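Local coordinates for protein sugar-binding transcriptional regulator, LacI family (Enterococcus faecalis, PDB 3CS3) that probably represses transcription by binding DNA, with a periplasmic-binding-protein-like domain that likely senses a sugar, at residues E72-A77 against R88-R93; D101-A106 against S133-A138; A226-S231 against T259-G264. One frame throughout, in Å; residues are numbered along the deposited sequence.

Interaction 1 (E72-A77 against R88-R93)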
ATOM      1  N   GLU A  72      12.718 -21.587  -8.125  1.00 62.82           N
ATOM      2  CA  GLU A  72      12.942 -20.423  -8.992  1.00 58.98           C
ATOM      3  C   GLU A  72      13.976 -19.451  -8.425  1.00 55.17           C
ATOM      4  O   GLU A  72      14.710 -18.817  -9.188  1.00 55.46           O
ATOM      5  CB  GLU A  72      11.632 -19.674  -9.259  1.00 60.35           C
ATOM      6  CG  GLU A  72      11.172 -19.684 -10.709  1.00 77.32           C
ATOM      7  CD  GLU A  72      10.646 -21.031 -11.161  1.00 84.72           C
ATOM      8  OE1 GLU A  72      11.325 -21.683 -11.986  1.00 84.11           O
ATOM      9  OE2 GLU A  72       9.559 -21.437 -10.691  1.00 85.24           O
ATOM     10  N   ILE A  73      14.023 -19.330  -7.096  1.00 51.45           N
ATOM     11  CA  ILE A  73      14.994 -18.452  -6.427  1.00 51.41           C
ATOM     12  C   ILE A  73      16.408 -19.011  -6.590  1.00 48.28           C
ATOM     13  O   ILE A  73      17.317 -18.282  -6.988  1.00 49.67           O
ATOM     14  CB  ILE A  73      14.634 -18.183  -4.930  1.00 50.29           C
ATOM     15  CG1 ILE A  73      13.312 -17.416  -4.835  1.00 49.12           C
ATOM     16  CG2 ILE A  73      15.743 -17.411  -4.213  1.00 47.16           C
ATOM     17  CD1 ILE A  73      12.890 -17.036  -3.434  1.00 46.70           C
ATOM     18  N   GLU A  74      16.570 -20.307  -6.320  1.00 54.01           N
ATOM     19  CA  GLU A  74      17.841 -21.009  -6.530  1.00 62.02           C
ATOM     20  C   GLU A  74      18.387 -20.900  -7.962  1.00 66.41           C
ATOM     21  O   GLU A  74      19.578 -20.646  -8.145  1.00 71.09           O
ATOM     22  CB  GLU A  74      17.735 -22.479  -6.112  1.00 65.20           C
ATOM     23  CG  GLU A  74      18.305 -22.789  -4.722  1.00 71.29           C
ATOM     24  CD  GLU A  74      17.263 -23.248  -3.711  1.00 71.38           C
ATOM     25  OE1 GLU A  74      16.117 -23.537  -4.107  1.00 84.59           O
ATOM     26  OE2 GLU A  74      17.604 -23.344  -2.512  1.00 69.04           O
ATOM     27  N   LYS A  75      17.513 -21.075  -8.956  1.00 68.86           N
ATOM     28  CA  LYS A  75      17.879 -20.971 -10.378  1.00 71.72           C
ATOM     29  C   LYS A  75      18.376 -19.578 -10.764  1.00 74.34           C
ATOM     30  O   LYS A  75      19.276 -19.440 -11.597  1.00 77.35           O
ATOM     31  CB  LYS A  75      16.695 -21.335 -11.278  1.00 73.56           C
ATOM     32  CG  LYS A  75      16.435 -22.822 -11.432  1.00 83.30           C
ATOM     33  CD  LYS A  75      15.251 -23.055 -12.359  1.00 91.89           C
ATOM     34  CE  LYS A  75      14.949 -24.534 -12.520  1.00100.19           C
ATOM     35  NZ  LYS A  75      13.774 -24.761 -13.408  1.00103.06           N
ATOM     36  N   PHE A  76      17.774 -18.556 -10.160  1.00 73.68           N
ATOM     37  CA  PHE A  76      18.176 -17.169 -10.362  1.00 68.27           C
ATOM     38  C   PHE A  76      19.505 -16.879  -9.656  1.00 68.25           C
ATOM     39  O   PHE A  76      20.283 -16.045 -10.115  1.00 68.43           O
ATOM     40  CB  PHE A  76      17.065 -16.231  -9.878  1.00 70.80           C
ATOM     41  CG  PHE A  76      17.248 -14.790 -10.282  1.00 72.59           C
ATOM     42  CD1 PHE A  76      17.404 -14.433 -11.617  1.00 75.77           C
ATOM     43  CD2 PHE A  76      17.229 -13.782  -9.322  1.00 75.92           C
ATOM     44  CE1 PHE A  76      17.564 -13.098 -11.982  1.00 69.36           C
ATOM     45  CE2 PHE A  76      17.386 -12.446  -9.678  1.00 72.56           C
ATOM     46  CZ  PHE A  76      17.553 -12.104 -11.009  1.00 70.20           C
ATOM     47  N   ALA A  77      19.764 -17.592  -8.560  1.00 70.84           N
ATOM     48  CA  ALA A  77      21.007 -17.447  -7.797  1.00 73.58           C
ATOM     49  C   ALA A  77      22.206 -18.096  -8.488  1.00 78.44           C
ATOM     50  O   ALA A  77      23.326 -17.572  -8.430  1.00 80.72           O
ATOM     51  CB  ALA A  77      20.840 -18.000  -6.383  1.00 65.91           C
ATOM     52  N   ARG A  88      11.795 -16.589   4.072  1.00 39.61           N
ATOM     53  CA  ARG A  88      12.154 -18.007   4.171  1.00 34.38           C
ATOM     54  C   ARG A  88      13.623 -18.196   4.537  1.00 37.83           C
ATOM     55  O   ARG A  88      14.408 -17.246   4.476  1.00 41.57           O
ATOM     56  CB  ARG A  88      11.861 -18.730   2.855  1.00 33.80           C
ATOM     57  CG  ARG A  88      12.815 -18.402   1.720  1.00 26.44           C
ATOM     58  CD  ARG A  88      12.208 -18.763   0.387  1.00 26.93           C
ATOM     59  NE  ARG A  88      11.237 -17.761  -0.033  1.00 35.24           N
ATOM     60  CZ  ARG A  88      10.435 -17.883  -1.084  1.00 36.19           C
ATOM     61  NH1 ARG A  88       9.601 -16.903  -1.391  1.00 32.62           N
ATOM     62  NH2 ARG A  88      10.474 -18.971  -1.837  1.00 32.92           N
ATOM     63  N   THR A  89      13.985 -19.422   4.916  1.00 35.86           N
ATOM     64  CA  THR A  89      15.384 -19.764   5.194  1.00 41.39           C
ATOM     65  C   THR A  89      16.018 -20.431   3.986  1.00 47.29           C
ATOM     66  O   THR A  89      15.326 -20.999   3.135  1.00 49.25           O
ATOM     67  CB  THR A  89      15.558 -20.701   6.411  1.00 36.29           C
ATOM     68  OG1 THR A  89      14.811 -21.903   6.203  1.00 48.35           O
ATOM     69  CG2 THR A  89      15.105 -20.025   7.695  1.00 38.86           C
ATOM     70  N   THR A  90      17.341 -20.366   3.925  1.00 52.45           N
ATOM     71  CA  THR A  90      18.091 -20.876   2.789  1.00 58.70           C
ATOM     72  C   THR A  90      19.466 -21.358   3.241  1.00 62.97           C
ATOM     73  O   THR A  90      19.936 -20.998   4.324  1.00 67.78           O
ATOM     74  CB  THR A  90      18.232 -19.795   1.693  1.00 54.64           C
ATOM     75  OG1 THR A  90      18.824 -20.367   0.522  1.00 69.28           O
ATOM     76  CG2 THR A  90      19.089 -18.628   2.184  1.00 58.84           C
ATOM     77  N   GLU A  91      20.098 -22.181   2.411  1.00 66.37           N
ATOM     78  CA  GLU A  91      21.446 -22.657   2.680  1.00 71.01           C
ATOM     79  C   GLU A  91      22.306 -22.483   1.433  1.00 71.26           C
ATOM     80  O   GLU A  91      23.524 -22.690   1.461  1.00 70.45           O
ATOM     81  CB  GLU A  91      21.416 -24.121   3.127  1.00 76.16           C
ATOM     82  CG  GLU A  91      22.466 -24.474   4.179  1.00 90.32           C
ATOM     83  CD  GLU A  91      22.290 -23.690   5.474  1.00 98.08           C
ATOM     84  OE1 GLU A  91      21.258 -23.880   6.154  1.00 99.94           O
ATOM     85  OE2 GLU A  91      23.186 -22.885   5.810  1.00100.95           O
ATOM     86  N   HIS A  92      21.649 -22.081   0.347  1.00 67.66           N
ATOM     87  CA  HIS A  92      22.278 -21.875  -0.952  1.00 67.34           C
ATOM     88  C   HIS A  92      23.246 -20.697  -0.923  1.00 64.23           C
ATOM     89  O   HIS A  92      23.023 -19.709  -0.217  1.00 59.30           O
ATOM     90  CB  HIS A  92      21.194 -21.644  -2.008  1.00 67.07           C
ATOM     91  CG  HIS A  92      21.668 -21.811  -3.419  1.00 74.59           C
ATOM     92  ND1 HIS A  92      21.965 -20.743  -4.237  1.00 73.95           N
ATOM     93  CD2 HIS A  92      21.880 -22.924  -4.162  1.00 81.95           C
ATOM     94  CE1 HIS A  92      22.345 -21.189  -5.421  1.00 73.56           C
ATOM     95  NE2 HIS A  92      22.303 -22.509  -5.401  1.00 85.84           N
ATOM     96  N   ARG A  93      24.335 -20.819  -1.676  1.00 67.18           N
ATOM     97  CA  ARG A  93      25.269 -19.712  -1.847  1.00 71.65           C
ATOM     98  C   ARG A  93      24.627 -18.660  -2.747  1.00 68.01           C
ATOM     99  O   ARG A  93      23.755 -18.988  -3.559  1.00 65.33           O
ATOM    100  CB  ARG A  93      26.621 -20.185  -2.405  1.00 75.73           C
ATOM    101  CG  ARG A  93      26.563 -20.905  -3.749  1.00 86.46           C
ATOM    102  CD  ARG A  93      27.903 -20.837  -4.464  1.00 98.67           C
ATOM    103  NE  ARG A  93      28.211 -19.481  -4.920  1.00107.03           N
ATOM    104  CZ  ARG A  93      29.358 -19.111  -5.487  1.00112.74           C
ATOM    105  NH1 ARG A  93      29.530 -17.851  -5.864  1.00112.37           N
ATOM    106  NH2 ARG A  93      30.332 -19.993  -5.678  1.00114.68           N
TER

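Interaction 2 (D101-A106 against S133-A138)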
ATOM      1  N   ASP A 101      11.881 -11.951  13.636  1.00 37.74           N
ATOM      2  CA  ASP A 101      11.886 -12.865  14.766  1.00 39.19           C
ATOM      3  C   ASP A 101      10.445 -13.307  15.067  1.00 36.83           C
ATOM      4  O   ASP A 101       9.775 -12.761  15.954  1.00 34.45           O
ATOM      5  CB  ASP A 101      12.534 -12.189  15.972  1.00 38.42           C
ATOM      6  CG  ASP A 101      12.707 -13.123  17.148  1.00 41.22           C
ATOM      7  OD1 ASP A 101      12.994 -14.324  16.936  1.00 43.17           O
ATOM      8  OD2 ASP A 101      12.562 -12.643  18.289  1.00 38.49           O
ATOM      9  N   ASN A 102       9.979 -14.287  14.296  1.00 37.73           N
ATOM     10  CA  ASN A 102       8.621 -14.816  14.406  1.00 37.60           C
ATOM     11  C   ASN A 102       8.383 -15.560  15.713  1.00 36.25           C
ATOM     12  O   ASN A 102       7.292 -15.502  16.275  1.00 40.52           O
ATOM     13  CB  ASN A 102       8.317 -15.745  13.232  1.00 37.47           C
ATOM     14  CG  ASN A 102       8.258 -15.019  11.906  1.00 35.40           C
ATOM     15  OD1 ASN A 102       7.542 -14.028  11.755  1.00 30.64           O
ATOM     16  ND2 ASN A 102       9.005 -15.519  10.931  1.00 31.45           N
ATOM     17  N   ARG A 103       9.417 -16.248  16.188  1.00 34.82           N
ATOM     18  CA  ARG A 103       9.359 -16.995  17.442  1.00 28.62           C
ATOM     19  C   ARG A 103       9.240 -16.082  18.657  1.00 26.86           C
ATOM     20  O   ARG A 103       8.431 -16.338  19.538  1.00 40.43           O
ATOM     21  CB  ARG A 103      10.547 -17.958  17.545  1.00 30.34           C
ATOM     22  CG  ARG A 103      10.500 -19.007  16.434  1.00 34.05           C
ATOM     23  CD  ARG A 103      11.568 -20.068  16.537  1.00 40.29           C
ATOM     24  NE  ARG A 103      11.260 -21.193  15.652  1.00 42.42           N
ATOM     25  CZ  ARG A 103      10.910 -22.408  16.064  1.00 48.24           C
ATOM     26  NH1 ARG A 103      10.842 -22.685  17.361  1.00 40.49           N
ATOM     27  NH2 ARG A 103      10.642 -23.354  15.174  1.00 46.34           N
ATOM     28  N   GLY A 104      10.010 -15.003  18.683  1.00 31.67           N
ATOM     29  CA  GLY A 104       9.903 -14.017  19.752  1.00 30.38           C
ATOM     30  C   GLY A 104       8.627 -13.198  19.690  1.00 40.02           C
ATOM     31  O   GLY A 104       8.075 -12.838  20.728  1.00 44.55           O
ATOM     32  N   GLY A 105       8.165 -12.905  18.474  1.00 37.56           N
ATOM     33  CA  GLY A 105       6.929 -12.159  18.271  1.00 29.42           C
ATOM     34  C   GLY A 105       5.691 -12.935  18.677  1.00 29.19           C
ATOM     35  O   GLY A 105       4.824 -12.407  19.369  1.00 33.56           O
ATOM     36  N   ALA A 106       5.609 -14.190  18.244  1.00 31.63           N
ATOM     37  CA  ALA A 106       4.487 -15.048  18.601  1.00 34.41           C
ATOM     38  C   ALA A 106       4.485 -15.395  20.090  1.00 34.98           C
ATOM     39  O   ALA A 106       3.418 -15.501  20.682  1.00 37.28           O
ATOM     40  CB  ALA A 106       4.468 -16.308  17.749  1.00 30.49           C
ATOM     41  N   SER A 133       4.261 -17.856   8.928  1.00 41.81           N
ATOM     42  CA  SER A 133       3.104 -18.435   9.587  1.00 41.53           C
ATOM     43  C   SER A 133       3.464 -19.754  10.284  1.00 45.06           C
ATOM     44  O   SER A 133       3.013 -19.990  11.403  1.00 41.97           O
ATOM     45  CB  SER A 133       1.969 -18.638   8.582  1.00 44.32           C
ATOM     46  OG  SER A 133       0.784 -19.036   9.238  1.00 61.80           O
ATOM     47  N   GLN A 134       4.283 -20.584   9.624  1.00 42.02           N
ATOM     48  CA  GLN A 134       4.797 -21.846  10.188  1.00 40.22           C
ATOM     49  C   GLN A 134       5.521 -21.655  11.517  1.00 43.26           C
ATOM     50  O   GLN A 134       5.247 -22.363  12.483  1.00 49.06           O
ATOM     51  CB  GLN A 134       5.760 -22.522   9.216  1.00 41.21           C
ATOM     52  CG  GLN A 134       5.122 -23.167   8.004  1.00 45.52           C
ATOM     53  CD  GLN A 134       6.147 -23.671   6.998  1.00 56.03           C
ATOM     54  OE1 GLN A 134       7.347 -23.386   7.104  1.00 69.87           O
ATOM     55  NE2 GLN A 134       5.678 -24.421   6.011  1.00 64.95           N
ATOM     56  N   GLU A 135       6.445 -20.697  11.549  1.00 39.66           N
ATOM     57  CA  GLU A 135       7.193 -20.352  12.756  1.00 38.60           C
ATOM     58  C   GLU A 135       6.289 -19.804  13.847  1.00 40.54           C
ATOM     59  O   GLU A 135       6.449 -20.159  15.013  1.00 41.70           O
ATOM     60  CB  GLU A 135       8.259 -19.306  12.437  1.00 30.44           C
ATOM     61  CG  GLU A 135       9.364 -19.808  11.563  1.00 42.61           C
ATOM     62  CD  GLU A 135      10.406 -20.579  12.334  1.00 48.28           C
ATOM     63  OE1 GLU A 135      11.136 -19.953  13.136  1.00 42.28           O
ATOM     64  OE2 GLU A 135      10.500 -21.808  12.129  1.00 50.32           O
ATOM     65  N   ARG A 136       5.356 -18.930  13.454  1.00 39.49           N
ATOM     66  CA  ARG A 136       4.406 -18.323  14.380  1.00 37.69           C
ATOM     67  C   ARG A 136       3.482 -19.379  14.972  1.00 40.32           C
ATOM     68  O   ARG A 136       3.187 -19.344  16.160  1.00 42.83           O
ATOM     69  CB  ARG A 136       3.596 -17.219  13.696  1.00 38.72           C
ATOM     70  CG  ARG A 136       4.280 -15.862  13.675  1.00 41.11           C
ATOM     71  CD  ARG A 136       3.639 -14.904  12.669  1.00 32.93           C
ATOM     72  NE  ARG A 136       4.647 -14.004  12.108  1.00 38.07           N
ATOM     73  CZ  ARG A 136       4.420 -13.071  11.187  1.00 35.01           C
ATOM     74  NH1 ARG A 136       3.201 -12.876  10.695  1.00 32.74           N
ATOM     75  NH2 ARG A 136       5.426 -12.325  10.759  1.00 33.48           N
ATOM     76  N   LEU A 137       3.062 -20.325  14.135  1.00 41.04           N
ATOM     77  CA  LEU A 137       2.226 -21.442  14.555  1.00 40.77           C
ATOM     78  C   LEU A 137       2.957 -22.413  15.481  1.00 39.01           C
ATOM     79  O   LEU A 137       2.404 -22.821  16.496  1.00 48.54           O
ATOM     80  CB  LEU A 137       1.672 -22.185  13.339  1.00 36.14           C
ATOM     81  CG  LEU A 137       0.412 -23.015  13.538  1.00 48.01           C
ATOM     82  CD1 LEU A 137      -0.673 -22.190  14.205  1.00 36.73           C
ATOM     83  CD2 LEU A 137      -0.055 -23.541  12.192  1.00 52.70           C
ATOM     84  N   ALA A 138       4.200 -22.753  15.143  1.00 39.37           N
ATOM     85  CA  ALA A 138       4.997 -23.709  15.928  1.00 41.15           C
ATOM     86  C   ALA A 138       5.239 -23.244  17.356  1.00 43.44           C
ATOM     87  O   ALA A 138       5.291 -24.051  18.280  1.00 50.28           O
ATOM     88  CB  ALA A 138       6.327 -23.994  15.243  1.00 33.51           C
TER
HETATM   89  O   HOH W   1      11.425 -17.101  12.605  1.00 52.75           O

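Interaction 3 (A226-S231 against T259-G264)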
ATOM      1  N   ALA A 226      -4.024  -4.033  19.506  1.00 40.89           N
ATOM      2  CA  ALA A 226      -2.847  -4.603  20.169  1.00 34.33           C
ATOM      3  C   ALA A 226      -2.105  -5.477  19.165  1.00 34.65           C
ATOM      4  O   ALA A 226      -2.726  -6.218  18.390  1.00 32.20           O
ATOM      5  CB  ALA A 226      -3.266  -5.417  21.381  1.00 38.67           C
ATOM      6  N   THR A 227      -0.781  -5.376  19.157  1.00 26.00           N
ATOM      7  CA  THR A 227      -0.011  -5.893  18.029  1.00 31.65           C
ATOM      8  C   THR A 227       1.451  -6.119  18.368  1.00 33.33           C
ATOM      9  O   THR A 227       1.927  -5.707  19.427  1.00 39.58           O
ATOM     10  CB  THR A 227      -0.111  -4.931  16.796  1.00 36.37           C
ATOM     11  OG1 THR A 227       0.494  -5.539  15.650  1.00 35.00           O
ATOM     12  CG2 THR A 227       0.561  -3.580  17.092  1.00 22.79           C
ATOM     13  N   ILE A 228       2.151  -6.783  17.453  1.00 40.21           N
ATOM     14  CA  ILE A 228       3.589  -6.998  17.564  1.00 34.73           C
ATOM     15  C   ILE A 228       4.307  -6.081  16.571  1.00 34.21           C
ATOM     16  O   ILE A 228       4.076  -6.143  15.366  1.00 35.76           O
ATOM     17  CB  ILE A 228       3.964  -8.473  17.309  1.00 34.56           C
ATOM     18  CG1 ILE A 228       3.164  -9.426  18.226  1.00 32.15           C
ATOM     19  CG2 ILE A 228       5.458  -8.668  17.450  1.00 26.91           C
ATOM     20  CD1 ILE A 228       3.500  -9.340  19.721  1.00 32.49           C
ATOM     21  N   ALA A 229       5.168  -5.226  17.105  1.00 36.15           N
ATOM     22  CA  ALA A 229       5.834  -4.195  16.333  1.00 32.35           C
ATOM     23  C   ALA A 229       7.288  -4.517  16.099  1.00 35.60           C
ATOM     24  O   ALA A 229       7.929  -5.158  16.920  1.00 39.10           O
ATOM     25  CB  ALA A 229       5.725  -2.872  17.043  1.00 34.81           C
ATOM     26  N   TYR A 230       7.794  -4.049  14.966  1.00 36.86           N
ATOM     27  CA  TYR A 230       9.208  -4.114  14.632  1.00 38.07           C
ATOM     28  C   TYR A 230       9.514  -2.897  13.753  1.00 38.59           C
ATOM     29  O   TYR A 230       8.594  -2.253  13.234  1.00 35.29           O
ATOM     30  CB  TYR A 230       9.536  -5.436  13.917  1.00 39.62           C
ATOM     31  CG  TYR A 230       8.572  -5.802  12.802  1.00 38.68           C
ATOM     32  CD1 TYR A 230       7.487  -6.650  13.037  1.00 35.10           C
ATOM     33  CD2 TYR A 230       8.747  -5.300  11.508  1.00 38.52           C
ATOM     34  CE1 TYR A 230       6.591  -6.979  12.009  1.00 34.94           C
ATOM     35  CE2 TYR A 230       7.868  -5.625  10.480  1.00 31.86           C
ATOM     36  CZ  TYR A 230       6.794  -6.464  10.734  1.00 37.22           C
ATOM     37  OH  TYR A 230       5.938  -6.776   9.706  1.00 44.29           O
ATOM     38  N   SER A 231      10.789  -2.565  13.596  1.00 39.40           N
ATOM     39  CA  SER A 231      11.165  -1.475  12.699  1.00 40.88           C
ATOM     40  C   SER A 231      11.139  -1.940  11.243  1.00 41.05           C
ATOM     41  O   SER A 231      12.010  -2.711  10.814  1.00 39.81           O
ATOM     42  CB  SER A 231      12.545  -0.928  13.059  1.00 41.54           C
ATOM     43  OG  SER A 231      12.796   0.279  12.357  1.00 56.13           O
ATOM     44  N   THR A 259      11.384  -7.899  17.749  1.00 37.66           N
ATOM     45  CA  THR A 259      10.018  -7.417  17.932  1.00 34.03           C
ATOM     46  C   THR A 259       9.686  -7.019  19.374  1.00 36.32           C
ATOM     47  O   THR A 259      10.414  -7.352  20.312  1.00 35.85           O
ATOM     48  CB  THR A 259       8.993  -8.490  17.492  1.00 39.10           C
ATOM     49  OG1 THR A 259       9.148  -9.661  18.300  1.00 53.39           O
ATOM     50  CG2 THR A 259       9.163  -8.871  16.019  1.00 38.34           C
ATOM     51  N   ARG A 260       8.566  -6.314  19.528  1.00 35.80           N
ATOM     52  CA  ARG A 260       8.015  -5.957  20.829  1.00 41.03           C
ATOM     53  C   ARG A 260       6.490  -5.929  20.764  1.00 42.97           C
ATOM     54  O   ARG A 260       5.911  -5.646  19.711  1.00 41.61           O
ATOM     55  CB  ARG A 260       8.569  -4.611  21.318  1.00 41.77           C
ATOM     56  CG  ARG A 260       8.022  -3.374  20.616  1.00 51.58           C
ATOM     57  CD  ARG A 260       8.885  -2.143  20.878  1.00 57.43           C
ATOM     58  NE  ARG A 260       8.125  -0.899  20.725  1.00 70.98           N
ATOM     59  CZ  ARG A 260       7.942  -0.249  19.576  1.00 73.79           C
ATOM     60  NH1 ARG A 260       8.464  -0.707  18.442  1.00 71.12           N
ATOM     61  NH2 ARG A 260       7.230   0.873  19.561  1.00 67.83           N
ATOM     62  N   PHE A 261       5.843  -6.247  21.884  1.00 40.33           N
ATOM     63  CA  PHE A 261       4.392  -6.152  21.990  1.00 34.06           C
ATOM     64  C   PHE A 261       3.975  -4.705  22.263  1.00 39.24           C
ATOM     65  O   PHE A 261       4.593  -4.014  23.074  1.00 42.08           O
ATOM     66  CB  PHE A 261       3.854  -7.109  23.075  1.00 33.88           C
ATOM     67  CG  PHE A 261       2.385  -6.921  23.389  1.00 26.80           C
ATOM     68  CD1 PHE A 261       1.409  -7.293  22.471  1.00 21.81           C
ATOM     69  CD2 PHE A 261       1.981  -6.371  24.602  1.00 30.03           C
ATOM     70  CE1 PHE A 261       0.054  -7.119  22.749  1.00 28.66           C
ATOM     71  CE2 PHE A 261       0.629  -6.192  24.891  1.00 34.61           C
ATOM     72  CZ  PHE A 261      -0.339  -6.564  23.957  1.00 24.34           C
ATOM     73  N   ILE A 262       2.936  -4.251  21.569  1.00 39.77           N
ATOM     74  CA  ILE A 262       2.381  -2.922  21.788  1.00 42.47           C
ATOM     75  C   ILE A 262       0.941  -3.084  22.236  1.00 46.62           C
ATOM     76  O   ILE A 262       0.111  -3.625  21.494  1.00 47.63           O
ATOM     77  CB  ILE A 262       2.450  -2.031  20.511  1.00 46.57           C
ATOM     78  CG1 ILE A 262       3.906  -1.707  20.157  1.00 35.58           C
ATOM     79  CG2 ILE A 262       1.609  -0.745  20.684  1.00 36.41           C
ATOM     80  CD1 ILE A 262       4.065  -0.519  19.232  1.00 54.98           C
ATOM     81  N   GLU A 263       0.654  -2.620  23.451  1.00 47.37           N
ATOM     82  CA  GLU A 263      -0.658  -2.820  24.057  1.00 54.55           C
ATOM     83  C   GLU A 263      -1.746  -1.984  23.405  1.00 49.25           C
ATOM     84  O   GLU A 263      -1.500  -0.886  22.904  1.00 52.68           O
ATOM     85  CB  GLU A 263      -0.619  -2.616  25.579  1.00 56.11           C
ATOM     86  CG  GLU A 263      -0.030  -1.292  26.056  1.00 74.99           C
ATOM     87  CD  GLU A 263       0.036  -1.189  27.576  1.00 74.25           C
ATOM     88  OE1 GLU A 263       0.951  -0.507  28.085  1.00 86.71           O
ATOM     89  OE2 GLU A 263      -0.822  -1.790  28.263  1.00 82.52           O
ATOM     90  N   GLY A 264      -2.948  -2.541  23.392  1.00 46.54           N
ATOM     91  CA  GLY A 264      -4.094  -1.887  22.797  1.00 47.08           C
ATOM     92  C   GLY A 264      -5.374  -2.344  23.452  1.00 49.99           C
ATOM     93  O   GLY A 264      -5.469  -3.481  23.924  1.00 53.52           O
TER

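Interaction 1 (E72-A77 against R88-R93)
In the N-terminal lobe of the periplasmic-binding-protein-like fold, helix 70-78 packs Ile-73, Glu-74 and Ala-77 against Arg-88 and His-92 of the loop that joins strands 82-85 and 95-100. No hydrogen bond crosses between the two segments, so the contact rests on carbon atoms meeting flat groups. Ile-73 and Arg-88 reach toward each other tip to tip: CD1 of Ile-73 sits 3.4 Å above the guanidinium plane of Arg-88, over its centre. The Arg-88 chain bends at chi3 (78°), which turns NE out of the line of the chain. Its NH2 is bonded outside the segments, to Phe-68 O and Thr-70 OG1, which helps fix the flat group under the methyl.

The other cluster gathers at the His-92 ring. Glu-74 CG lies over the face of that ring as a CH-pi contact, 3.9 Å from the centroid and 22° off the normal, displaced toward the rim, with Glu-74 CG 3.6 Å from His-92 CD2. Ala-77 CB approaches the same ring obliquely, 3.7 Å from His-92 CE1. His-92 NE2 makes a weak hydrogen bond to OE2 of Glu-78, the residue after Ala-77.

Beneath these contacts, Ile-73 and Ala-77 both rest on Ile-83 of strand 82-85 and on Ile-95 of strand 95-100, while Ile-73 and Arg-88 also reach Ile-63 of strand 60-64.

Interaction 2 (D101-A106 against S133-A138)
Asn-102 and Arg-136 meet through a side-on grip in which NE and NH2 of the arginine both donate to one acceptor, Asn-102 OD1, each at 2.9 Å. The two bonds differ in approach: NH2 lies nearly along the C=O axis, whereas NE stands above the carbonyl plane. The amide and guanidinium planes are 63° apart, so the oxygen is shared between the two nitrogens without the groups becoming coplanar. Arg-136 has CG anti to its carbonyl carbon and a chain bent at chi3 (-148°), which sets NE for this grip. Asn-102 ND2 is bonded to Asp-132 OD1, fixing which way round the amide sits.

Glu-135 CB touches Asn-102 CB at 3.6 Å, and the glutamate chain then bends at chi2, carrying CD aside. Arg-103, extended from CG to NE, crosses it obliquely to form a salt bridge: NE donates to Glu-135 OE1 at 2.8 Å. That oxygen lies in the guanidinium plane but is met from above the carboxylate plane. A second bond, Arg-103 NH2 to Glu-135 OE2, is weak. A water donates to Glu-135 OE1 and weakly accepts from Asn-102 ND2, linking the two polar groups.

Where the backbones come nearest, Ala-106 CB rests 3.7 Å from Arg-136 O; the short helix axes approach to 8.2 Å.

Arg-136 also makes a cation-pi contact with Phe-212, and its NH2 is hydrogen-bonded to a glycerol, probably from the crystallisation liquor. Helices 102-115 and 131-146 of the periplasmic-binding-protein-like fold thus cross (-47°) near their N-termini, and an arginine with an aromatic neighbour and bound glycerol there is consistent with, but does not prove, the sugar site of LacI-family regulators.

Interaction 3 (A226-S231 against T259-G264)
Ala-229 N donates to Arg-260 O at 2.7 Å and 170°, the shortest bond of an antiparallel ladder between strands 227-229 and 255-262, at one edge of a mixed sheet. Arg-260 N returns the bond to Ala-229 O, and Thr-227 and Ile-262 exchange a second reciprocal pair, with Ile-262 N to Thr-227 O at 2.8 Å. These are the hydrogen-bonded pairs; Ile-228 and Phe-261 between them form the non-hydrogen-bonded pair. Arg-260 O also receives the CA-H of Ile-228, with CA 3.4 Å away.

The two faces of the ladder differ. On the face of Ile-228 and Phe-261, the side chains cross at about a right angle, and Ile-228 CD1 meets the edge of the Phe-261 ring, 4.0 Å from Phe-261 CD1; the start of that ring is placed by CG standing anti to the backbone N (chi1 171°). Ile-228 CG2 turns instead to Thr-259 CB, at 3.5 Å. Helix 102-115 packs on this side, with Gln-108 and Ala-109 against Ile-228 and Gln-112 against Phe-261.

Tyr-230 OH bonds Asp-213 OD1, and the Thr-227 hydroxyl bonds Asp-186 OD1 and Asn-214 N, tying this edge to Asp-213 and Asn-214 and to the start of helix 186-196. Ser-231 is the N-cap of helix 232-247, with a weak bond from Arg-234 N to its OG.

On the other face, Ala-229 CB lies over one face of the Arg-260 guanidinium, offset toward NH1 (Ala-229 CB to Arg-260 NH1 3.8 Å), and at the same time touches Ile-262 CD1 at 3.6 Å.

How the interactions relate
Interaction 1 lies farthest from the chain centre (about 20 Å), interaction 2 nearest (about 10 Å) and interaction 3 between (about 13 Å); all three are only partly buried. Interaction 1 relies on carbon atoms over flat groups, without a bond across it. Interaction 2 is polar, joining two helices through an arginine-amide grip and a salt bridge. Backbone bonds and apolar side chains hold interaction 3, where five of eleven touching residues are buried. Interactions 2 and 3 touch directly: Gly-105 CA lies 3.3 Å from Thr-259 OG1, and helix 102-115 serves both. Interaction 1 stands apart, but strand 95-100, which follows its loop, leads to that helix and adjoins strand 255-262.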